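Local coordinates for putative exported protein (Bordetella parapertussis, PDB 3OCJ), which is of unknown function but carries a class I S-adenosylmethionine-dependent methyltransferase fold, so it is probably a methyltransferase, here with palmitic acid bound, at residues Ile198-Asp202 with Asp203-Thr207; Ala272-Arg275 with Ala276-Glu279; Asp150-Pro153 with Glu154-Asp157; Ala68-Thr71 with His72-Val75. All coordinates share one frame; numbering follows the deposited sequence. Where two conformers were deposited one is given.

Contact 1 (Ile198-Asp202 with Asp203-Thr207). With PLM (palmitic acid), chain D; GOL (glycerol), chain C.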
loop_
_atom_site.group_PDB
_atom_site.type_symbol
_atom_site.label_atom_id
_atom_site.label_comp_id
_atom_site.label_asym_id
_atom_site.label_seq_id
_atom_site.Cartn_x
_atom_site.Cartn_y
_atom_site.Cartn_z
ATOM N N ILE A 198 2.868 6.941 -2.639
ATOM C CA ILE A 198 3.559 7.065 -1.363
ATOM C C ILE A 198 5.069 6.803 -1.465
ATOM O O ILE A 198 5.807 7.112 -0.534
ATOM C CB ILE A 198 2.954 6.146 -0.295
ATOM C CG1 ILE A 198 3.036 4.671 -0.727
ATOM C CG2 ILE A 198 1.516 6.584 -0.006
ATOM C CD1 ILE A 198 2.348 3.701 0.232
ATOM N N TYR A 199 5.520 6.255 -2.598
ATOM C CA TYR A 199 6.953 6.048 -2.827
ATOM C C TYR A 199 7.598 7.148 -3.648
ATOM O O TYR A 199 8.803 7.099 -3.870
ATOM C CB TYR A 199 7.210 4.700 -3.514
ATOM C CG TYR A 199 6.868 3.495 -2.664
ATOM C CD1 TYR A 199 7.831 2.890 -1.860
ATOM C CD2 TYR A 199 5.590 2.954 -2.662
ATOM C CE1 TYR A 199 7.517 1.784 -1.069
ATOM C CE2 TYR A 199 5.277 1.836 -1.879
ATOM C CZ TYR A 199 6.250 1.262 -1.088
ATOM O OH TYR A 199 5.947 0.164 -0.299
ATOM N N GLU A 200 6.814 8.117 -4.112
ATOM C CA GLU A 200 7.304 9.146 -5.025
ATOM C C GLU A 200 7.254 10.513 -4.348
ATOM O O GLU A 200 6.180 11.108 -4.236
ATOM C CB GLU A 200 6.472 9.151 -6.313
ATOM C CG GLU A 200 6.882 10.236 -7.299
ATOM C CD GLU A 200 8.393 10.240 -7.509
ATOM O OE1 GLU A 200 8.900 9.302 -8.163
ATOM O OE2 GLU A 200 9.069 11.137 -6.977
ATOM N N PRO A 201 8.395 11.012 -3.863
ATOM C CA PRO A 201 8.368 12.296 -3.146
ATOM C C PRO A 201 8.083 13.516 -4.034
ATOM O O PRO A 201 7.683 14.569 -3.515
ATOM C CB PRO A 201 9.761 12.381 -2.521
ATOM C CG PRO A 201 10.624 11.545 -3.424
ATOM C CD PRO A 201 9.741 10.405 -3.880
ATOM N N ASP A 202 8.270 13.388 -5.344
ATOM C CA ASP A 202 8.044 14.522 -6.232
ATOM C C ASP A 202 6.557 14.706 -6.534
ATOM O O ASP A 202 5.931 13.863 -7.185
ATOM C CB ASP A 202 8.842 14.378 -7.529
ATOM C CG ASP A 202 8.743 15.617 -8.396
ATOM O OD1 ASP A 202 9.590 16.521 -8.237
ATOM O OD2 ASP A 202 7.821 15.702 -9.221
ATOM N N ASP A 203 6.007 15.826 -6.083
ATOM C CA ASP A 203 4.573 16.083 -6.209
ATOM C C ASP A 203 4.110 16.084 -7.665
ATOM O O ASP A 203 3.052 15.536 -7.987
ATOM C CB ASP A 203 4.209 17.426 -5.563
ATOM C CG ASP A 203 4.397 17.434 -4.050
ATOM O OD1 ASP A 203 4.511 16.355 -3.428
ATOM O OD2 ASP A 203 4.416 18.553 -3.477
ATOM N N ALA A 204 4.889 16.703 -8.548
ATOM C CA ALA A 204 4.495 16.767 -9.949
ATOM C C ALA A 204 4.454 15.393 -10.604
ATOM O O ALA A 204 3.591 15.138 -11.442
ATOM C CB ALA A 204 5.400 17.711 -10.736
ATOM N N ARG A 205 5.374 14.500 -10.228
ATOM C CA ARG A 205 5.337 13.150 -10.798
ATOM C C ARG A 205 4.059 12.426 -10.381
ATOM O O ARG A 205 3.483 11.676 -11.161
ATOM C CB ARG A 205 6.580 12.341 -10.414
ATOM C CG ARG A 205 7.856 12.844 -11.093
ATOM C CD ARG A 205 9.068 11.997 -10.705
ATOM N NE ARG A 205 10.279 12.443 -11.393
ATOM C CZ ARG A 205 10.675 12.004 -12.581
ATOM N NH1 ARG A 205 9.962 11.101 -13.236
ATOM N NH2 ARG A 205 11.800 12.476 -13.119
ATOM N N VAL A 206 3.606 12.655 -9.154
ATOM C CA VAL A 206 2.357 12.054 -8.695
ATOM C C VAL A 206 1.142 12.676 -9.400
ATOM O O VAL A 206 0.241 11.963 -9.822
ATOM C CB VAL A 206 2.247 12.114 -7.156
ATOM C CG1 VAL A 206 0.837 11.720 -6.691
ATOM C CG2 VAL A 206 3.270 11.171 -6.547
ATOM N N THR A 207 1.147 13.993 -9.579
ATOM C CA THR A 207 0.091 14.625 -10.364
ATOM C C THR A 207 0.009 14.028 -11.774
ATOM O O THR A 207 -1.090 13.772 -12.284
ATOM C CB THR A 207 0.287 16.138 -10.414
ATOM O OG1 THR A 207 0.258 16.634 -9.075
ATOM C CG2 THR A 207 -0.821 16.802 -11.220
HETATM C C1 PLM D . 2.628 -0.092 0.565
HETATM O O1 PLM D . 1.406 -0.316 0.443
HETATM O O2 PLM D . 3.393 -0.477 -0.344
HETATM C C2 PLM D . 3.206 0.617 1.777
HETATM C C3 PLM D . 2.203 0.795 2.918
HETATM C C4 PLM D . 2.973 1.255 4.157
HETATM C C5 PLM D . 2.077 1.695 5.307
HETATM C C6 PLM D . 1.270 0.538 5.890
HETATM C C7 PLM D . 2.067 -0.756 5.992
HETATM C C8 PLM D . 3.211 -0.694 6.997
HETATM C C9 PLM D . 3.884 -2.062 7.022
HETATM C CA PLM D . 4.724 -2.293 8.270
HETATM C CB PLM D . 4.864 -3.792 8.512
HETATM C CC PLM D . 6.024 -4.118 9.438
HETATM C CD PLM D . 6.152 -5.625 9.613
HETATM C CE PLM D . 7.419 -5.944 10.401
HETATM C CF PLM D . 7.849 -7.390 10.210
HETATM C CG PLM D . 6.797 -8.379 10.686
HETATM C C1 GOL C . 4.657 16.769 0.436
HETATM O O1 GOL C . 4.979 18.070 0.902
HETATM C C2 GOL C . 5.916 16.129 -0.146
HETATM O O2 GOL C . 6.243 16.770 -1.357
HETATM C C3 GOL C . 5.735 14.625 -0.365
HETATM O O3 GOL C . 6.948 14.080 -0.841
#
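The N-cap of helix 203-216, in the methyltransferase domain, is built where Asp202 turns its carboxylate back over the first helical turn. A chi1 of -174° swings this group toward the helix, where Asp202 OD2 accepts from Arg205 N at 2.9 Å through its anti lone pair. The main chain closes the same turn, Val206 N donating to Asp202 O at 3.3 Å. Glu200 sits behind the cap: its chain bends at chi2, and OE2 takes Asp202 N at 2.9 Å with its anti lone pair, while OE1 lies 3.7 Å from Arg205 CD. The Glu200-Arg205 meeting is therefore made by the aliphatic arm of the arginine, and Val206 CG2 packs against Glu200 CB at 3.8 Å. Earlier in the loop, Tyr199 OH donates to palmitic acid O2 at 2.6 Å, with that oxygen at the ring edge, and Ile198 CD1 rests against palmitic acid C2. A glycerol, probably from the crystallisation liquor, donates to Pro201 O and Asp203 OD1; the latter also forms a salt bridge with Arg269. Two carboxylates thus serve backbone N-H groups, and their negative charge would probably be favoured by the positive end of the helix dipole.

Contact 2 (Ala272-Arg275 with Ala276-Glu279)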
loop_
_atom_site.group_PDB
_atom_site.type_symbol
_atom_site.label_atom_id
_atom_site.label_comp_id
_atom_site.label_asym_id
_atom_site.label_seq_id
_atom_site.Cartn_x
_atom_site.Cartn_y
_atom_site.Cartn_z
ATOM N N ALA A 272 -5.454 18.180 1.532
ATOM C CA ALA A 272 -5.459 19.346 0.655
ATOM C C ALA A 272 -4.459 19.202 -0.487
ATOM O O ALA A 272 -4.755 19.575 -1.623
ATOM C CB ALA A 272 -5.184 20.625 1.458
ATOM N N GLN A 273 -3.277 18.661 -0.196
ATOM C CA GLN A 273 -2.286 18.458 -1.252
ATOM C C GLN A 273 -2.815 17.459 -2.279
ATOM O O GLN A 273 -2.719 17.683 -3.482
ATOM C CB GLN A 273 -0.953 17.980 -0.681
ATOM C CG GLN A 273 -0.192 19.067 0.073
ATOM C CD GLN A 273 1.079 18.548 0.703
ATOM O OE1 GLN A 273 1.091 17.498 1.338
ATOM N NE2 GLN A 273 2.167 19.291 0.530
ATOM N N THR A 274 -3.376 16.352 -1.795
ATOM C CA THR A 274 -3.915 15.330 -2.682
ATOM C C THR A 274 -5.070 15.897 -3.511
ATOM O O THR A 274 -5.165 15.628 -4.714
ATOM C CB THR A 274 -4.338 14.095 -1.870
ATOM O OG1 THR A 274 -3.156 13.511 -1.304
ATOM C CG2 THR A 274 -5.045 13.063 -2.754
ATOM N N ARG A 275 -5.947 16.676 -2.875
ATOM C CA ARG A 275 -7.024 17.323 -3.607
ATOM C C ARG A 275 -6.498 18.202 -4.742
ATOM O O ARG A 275 -7.003 18.147 -5.857
ATOM C CB ARG A 275 -7.887 18.167 -2.669
ATOM C CG ARG A 275 -8.844 19.083 -3.421
ATOM C CD ARG A 275 -9.761 19.854 -2.474
ATOM N NE ARG A 275 -10.675 18.969 -1.758
ATOM C CZ ARG A 275 -11.808 18.495 -2.276
ATOM N NH1 ARG A 275 -12.167 18.820 -3.512
ATOM N NH2 ARG A 275 -12.589 17.697 -1.560
ATOM N N ALA A 276 -5.489 19.014 -4.438
ATOM C CA ALA A 276 -4.889 19.874 -5.460
ATOM C C ALA A 276 -4.348 19.067 -6.638
ATOM O O ALA A 276 -4.550 19.437 -7.802
ATOM C CB ALA A 276 -3.790 20.746 -4.839
ATOM N N GLN A 277 -3.667 17.963 -6.348
ATOM C CA GLN A 277 -3.128 17.133 -7.426
ATOM C C GLN A 277 -4.252 16.526 -8.266
ATOM O O GLN A 277 -4.194 16.524 -9.494
ATOM C CB GLN A 277 -2.253 16.028 -6.848
ATOM C CG GLN A 277 -1.013 16.526 -6.114
ATOM C CD GLN A 277 -0.294 15.414 -5.409
ATOM O OE1 GLN A 277 -0.868 14.731 -4.564
ATOM N NE2 GLN A 277 0.974 15.204 -5.762
ATOM N N LEU A 278 -5.273 16.000 -7.596
ATOM C CA LEU A 278 -6.347 15.331 -8.320
ATOM C C LEU A 278 -7.150 16.321 -9.165
ATOM O O LEU A 278 -7.568 15.995 -10.283
ATOM C CB LEU A 278 -7.259 14.561 -7.357
ATOM C CG LEU A 278 -6.655 13.284 -6.760
ATOM C CD1 LEU A 278 -7.498 12.842 -5.570
ATOM C CD2 LEU A 278 -6.576 12.174 -7.805
ATOM N N GLU A 279 -7.389 17.515 -8.621
ATOM C CA GLU A 279 -8.111 18.545 -9.368
ATOM C C GLU A 279 -7.307 19.012 -10.582
ATOM O O GLU A 279 -7.869 19.198 -11.665
ATOM C CB GLU A 279 -8.508 19.701 -8.445
ATOM C CG GLU A 279 -9.631 19.291 -7.491
ATOM C CD GLU A 279 -10.060 20.373 -6.516
ATOM O OE1 GLU A 279 -9.362 21.399 -6.392
ATOM O OE2 GLU A 279 -11.103 20.166 -5.861
HETATM O O HOH W 1 -1.507 12.437 -3.309
#
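Arg275 and Glu279 meet one turn apart on helix 271-280, an i to i+4 salt bridge on the helix that leads to strand 286-289 of the methyltransferase fold. Followed outward, Arg275 CB lies beside the amide of Ala276, as the covalent geometry requires. CG, which a chi1 of 168° places beside the carbonyl carbon, lies 3.5 Å from Glu279 OE2, and CD stays near that same oxygen at 3.7 Å. The bend at chi3 then brings the guanidinium round, and NH1 reaches Glu279 OE2 at 2.9 Å. The oxygen lies in the guanidinium plane, at its edge, but NH1 comes from above the carboxylate plane, the two planes being 69° apart. Beneath them Glu279 N donates to Arg275 O, so backbone and side chains join the same two residues. On another side of the helix Thr274 CG2 packs beside Leu278 CD1 at 3.7 Å, both side chains pointing the same way. Thr274 OG1 is also bonded to Thr270 O, and Gln277 NE2 donates to Asp203 O on helix 203-216. The other end of that amide is served by a water, which donates to Gln277 OE1 at 2.7 Å and lies 2.8 Å from Thr274 OG1.

Contact 3 (Asp150-Pro153 with Glu154-Asp157)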
loop_
_atom_site.group_PDB
_atom_site.type_symbol
_atom_site.label_atom_id
_atom_site.label_comp_id
_atom_site.label_asym_id
_atom_site.label_seq_id
_atom_site.Cartn_x
_atom_site.Cartn_y
_atom_site.Cartn_z
ATOM N N ASP A 150 0.687 -4.391 -13.871
ATOM C CA ASP A 150 1.767 -4.358 -12.888
ATOM C C ASP A 150 3.074 -4.533 -13.633
ATOM O O ASP A 150 3.112 -5.190 -14.665
ATOM C CB ASP A 150 1.576 -5.457 -11.831
ATOM C CG ASP A 150 2.257 -5.130 -10.512
ATOM O OD1 ASP A 150 3.490 -4.943 -10.502
ATOM O OD2 ASP A 150 1.568 -5.089 -9.467
ATOM N N TYR A 151 4.135 -3.936 -13.113
ATOM C CA TYR A 151 5.434 -4.048 -13.765
ATOM C C TYR A 151 6.188 -5.274 -13.267
ATOM O O TYR A 151 7.161 -5.715 -13.893
ATOM C CB TYR A 151 6.262 -2.791 -13.511
ATOM C CG TYR A 151 7.299 -2.500 -14.569
ATOM C CD1 TYR A 151 7.137 -2.940 -15.878
ATOM C CD2 TYR A 151 8.419 -1.746 -14.263
ATOM C CE1 TYR A 151 8.087 -2.658 -16.846
ATOM C CE2 TYR A 151 9.367 -1.461 -15.221
ATOM C CZ TYR A 151 9.195 -1.918 -16.505
ATOM O OH TYR A 151 10.143 -1.623 -17.452
ATOM N N ASP A 152 5.737 -5.827 -12.147
ATOM C CA ASP A 152 6.390 -6.993 -11.551
ATOM C C ASP A 152 5.744 -8.279 -12.070
ATOM O O ASP A 152 4.577 -8.555 -11.781
ATOM C CB ASP A 152 6.250 -6.913 -10.030
ATOM C CG ASP A 152 6.941 -8.054 -9.310
ATOM O OD1 ASP A 152 7.577 -8.897 -9.975
ATOM O OD2 ASP A 152 6.845 -8.096 -8.069
ATOM N N PRO A 153 6.493 -9.083 -12.834
ATOM C CA PRO A 153 5.922 -10.330 -13.355
ATOM C C PRO A 153 5.458 -11.255 -12.230
ATOM O O PRO A 153 4.521 -12.019 -12.420
ATOM C CB PRO A 153 7.095 -10.976 -14.105
ATOM C CG PRO A 153 8.083 -9.886 -14.321
ATOM C CD PRO A 153 7.907 -8.908 -13.209
ATOM N N GLU A 154 6.109 -11.183 -11.073
ATOM C CA GLU A 154 5.710 -11.994 -9.926
ATOM C C GLU A 154 4.342 -11.581 -9.397
ATOM O O GLU A 154 3.594 -12.411 -8.877
ATOM C CB GLU A 154 6.744 -11.902 -8.802
ATOM C CG GLU A 154 8.043 -12.619 -9.105
ATOM C CD GLU A 154 7.828 -14.095 -9.383
ATOM O OE1 GLU A 154 7.166 -14.768 -8.563
ATOM O OE2 GLU A 154 8.321 -14.580 -10.422
ATOM N N ALA A 155 4.020 -10.295 -9.513
ATOM C CA ALA A 155 2.702 -9.813 -9.123
ATOM C C ALA A 155 1.629 -10.435 -10.017
ATOM O O ALA A 155 0.596 -10.901 -9.531
ATOM C CB ALA A 155 2.643 -8.284 -9.194
ATOM N N LEU A 156 1.878 -10.435 -11.321
ATOM C CA LEU A 156 0.908 -10.980 -12.267
ATOM C C LEU A 156 0.720 -12.483 -12.070
ATOM O O LEU A 156 -0.404 -12.968 -12.059
ATOM C CB LEU A 156 1.316 -10.656 -13.702
ATOM C CG LEU A 156 1.454 -9.153 -13.941
ATOM C CD1 LEU A 156 1.812 -8.876 -15.381
ATOM C CD2 LEU A 156 0.159 -8.403 -13.558
ATOM N N ASP A 157 1.821 -13.208 -11.891
ATOM C CA ASP A 157 1.744 -14.635 -11.613
ATOM C C ASP A 157 0.925 -14.898 -10.356
ATOM O O ASP A 157 0.122 -15.833 -10.308
ATOM C CB ASP A 157 3.143 -15.240 -11.461
ATOM C CG ASP A 157 3.924 -15.243 -12.761
ATOM O OD1 ASP A 157 3.345 -14.885 -13.808
ATOM O OD2 ASP A 157 5.120 -15.608 -12.737
#
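Ala155 CB presses against the Asp150 carboxylate, 3.4 Å from OD2, at the junction where strand 145-150 turns into helix 153-163. Close by, Leu156 CD2 meets Asp150 CB at 3.7 Å, so the acid at the strand end is lined by two aliphatic groups from the first turn of the helix. The helix itself is capped by Asp152. Its carboxylate is carried trans to the main-chain nitrogen (chi1 -178°), which brings OD1 to Glu154 N at 2.9 Å; the N-H approaches from well above the carboxylate plane, 62° out of it. Asp152 O receives two weak bonds, from Ala155 N and Leu156 N, before a straighter one from Asp157 N to Pro153 O at 3.0 Å establishes the regular pattern. Further out, Asp150 positions the cap: its OD1 accepts from Asp152 N at 2.9 Å, an Asx turn, while OD2 is taken by Gly128 N from the loop after strand 121-124. Pro126 and Cys127 also touch Asp150, and Arg176 on the neighbouring strand packs on Pro153 and Leu156. An acidic residue at the end of the second strand is where relatives of this fold commonly bind the ribose of S-adenosylmethionine; here Asp150 has both oxygens bonded to backbone amides, which fixes the rotation of its carboxylate and links two loops at the strand ends.

Contact 4 (Ala68-Thr71 with His72-Val75)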
loop_
_atom_site.group_PDB
_atom_site.type_symbol
_atom_site.label_atom_id
_atom_site.label_comp_id
_atom_site.label_asym_id
_atom_site.label_seq_id
_atom_site.Cartn_x
_atom_site.Cartn_y
_atom_site.Cartn_z
ATOM N N ALA A 68 3.810 -7.255 -4.109
ATOM C CA ALA A 68 2.449 -7.769 -4.232
ATOM C C ALA A 68 2.175 -8.832 -3.174
ATOM O O ALA A 68 1.139 -8.803 -2.502
ATOM C CB ALA A 68 2.212 -8.335 -5.622
ATOM N N GLU A 69 3.105 -9.773 -3.033
ATOM C CA GLU A 69 2.920 -10.858 -2.078
ATOM C C GLU A 69 2.732 -10.325 -0.671
ATOM O O GLU A 69 1.775 -10.687 0.018
ATOM C CB GLU A 69 4.091 -11.837 -2.093
ATOM C CG GLU A 69 3.982 -12.853 -0.961
ATOM C CD GLU A 69 4.961 -14.004 -1.070
ATOM O OE1 GLU A 69 5.881 -13.946 -1.915
ATOM O OE2 GLU A 69 4.796 -14.970 -0.296
ATOM N N TRP A 70 3.646 -9.467 -0.227
ATOM C CA TRP A 70 3.596 -9.011 1.155
ATOM C C TRP A 70 2.490 -8.001 1.448
ATOM O O TRP A 70 1.950 -7.970 2.560
ATOM C CB TRP A 70 4.982 -8.562 1.637
ATOM C CG TRP A 70 5.869 -9.739 1.748
ATOM C CD1 TRP A 70 6.954 -10.026 0.981
ATOM C CD2 TRP A 70 5.691 -10.853 2.629
ATOM N NE1 TRP A 70 7.486 -11.240 1.346
ATOM C CE2 TRP A 70 6.727 -11.768 2.359
ATOM C CE3 TRP A 70 4.764 -11.157 3.633
ATOM C CZ2 TRP A 70 6.870 -12.967 3.057
ATOM C CZ3 TRP A 70 4.904 -12.354 4.324
ATOM C CH2 TRP A 70 5.948 -13.243 4.032
ATOM N N THR A 71 2.122 -7.191 0.461
ATOM C CA THR A 71 0.934 -6.366 0.614
ATOM C C THR A 71 -0.290 -7.250 0.859
ATOM O O THR A 71 -1.066 -7.017 1.794
ATOM C CB THR A 71 0.673 -5.485 -0.622
ATOM O OG1 THR A 71 1.782 -4.609 -0.822
ATOM C CG2 THR A 71 -0.574 -4.642 -0.405
ATOM N N HIS A 72 -0.454 -8.275 0.031
ATOM C CA HIS A 72 -1.593 -9.165 0.193
ATOM C C HIS A 72 -1.579 -9.829 1.566
ATOM O O HIS A 72 -2.571 -9.798 2.294
ATOM C CB HIS A 72 -1.613 -10.240 -0.885
ATOM C CG HIS A 72 -2.674 -11.273 -0.670
ATOM N ND1 HIS A 72 -3.996 -11.063 -1.003
ATOM C CD2 HIS A 72 -2.614 -12.512 -0.129
ATOM C CE1 HIS A 72 -4.703 -12.133 -0.684
ATOM N NE2 HIS A 72 -3.890 -13.027 -0.153
ATOM N N ARG A 73 -0.453 -10.449 1.904
ATOM C CA ARG A 73 -0.382 -11.241 3.126
ATOM C C ARG A 73 -0.549 -10.351 4.355
ATOM O O ARG A 73 -1.198 -10.726 5.331
ATOM C CB ARG A 73 0.920 -12.055 3.169
ATOM C CG ARG A 73 1.015 -13.097 2.061
ATOM C CD ARG A 73 2.354 -13.841 2.058
ATOM N NE ARG A 73 2.504 -14.699 3.227
ATOM C CZ ARG A 73 3.412 -15.662 3.329
ATOM N NH1 ARG A 73 4.255 -15.888 2.330
ATOM N NH2 ARG A 73 3.482 -16.397 4.431
ATOM N N LEU A 74 0.018 -9.154 4.297
ATOM C CA LEU A 74 -0.115 -8.219 5.394
ATOM C C LEU A 74 -1.540 -7.679 5.500
ATOM O O LEU A 74 -2.149 -7.700 6.577
ATOM C CB LEU A 74 0.882 -7.070 5.235
ATOM C CG LEU A 74 0.966 -6.075 6.392
ATOM C CD1 LEU A 74 1.394 -6.759 7.677
ATOM C CD2 LEU A 74 1.918 -4.953 6.030
ATOM N N VAL A 75 -2.080 -7.216 4.379
ATOM C CA VAL A 75 -3.379 -6.562 4.401
ATOM C C VAL A 75 -4.535 -7.508 4.735
ATOM O O VAL A 75 -5.466 -7.126 5.436
ATOM C CB VAL A 75 -3.664 -5.806 3.085
ATOM C CG1 VAL A 75 -5.073 -5.270 3.097
ATOM C CG2 VAL A 75 -2.676 -4.666 2.905
#
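Glu69, extended with CG anti to its backbone N (chi1 172°), and Arg73, whose CG stands anti to its own carbonyl carbon (chi1 -64°) before a bend at chi3, run side by side along helix 68-76. Their ends meet in an i to i+4 salt bridge, Arg73 NH1 donating to Glu69 OE2 at 2.8 Å. That oxygen is met on its anti side and lies at the guanidinium edge; the carboxylate and guanidinium planes are only 20° apart. One face of the same guanidinium is covered by Trp70, whose CH2 stands 3.5 Å above its centre, with the indole inclined only slightly to it. Lower down the arginine, CD makes a CH-pi contact with the Trp70 six-membered ring, 4.1 Å from its centroid. Glu69 CG lies against this methylene too, at 3.6 Å. Beyond the trio, Trp70 packs on Phe59 and Leu56 of helix 55-63 and on Tyr92 of helix 86-94. Elsewhere on the helix Leu74 touches the bound palmitic acid, and His72 ND1 bonds to Ser131. The arginine thus uses edge and face for different work: the edge pairs with a carboxylate, while the nearly parallel face lies against the indole. Two neighbours therefore restrict how the guanidinium can rotate.

Contact 1 is the most exposed of the four, while contacts 2, 3 and 4 are partly buried, and contact 4 lies closest to the centre of the chain. Contacts 1 and 3 both start helices after parallel strands and rely on aspartate caps; contacts 2 and 4 lie within helices and carry i to i+4 salt bridges, that of contact 4 joined by an indole. They also fall into touching pairs. Contacts 1 and 2 join helices 203-216 and 271-280 through Gln277, whereas contacts 3 and 4 meet at Ala155 CB and Ala68 CB, 3.6 Å apart. Contacts 1 and 4 do not touch, yet both reach the palmitic acid.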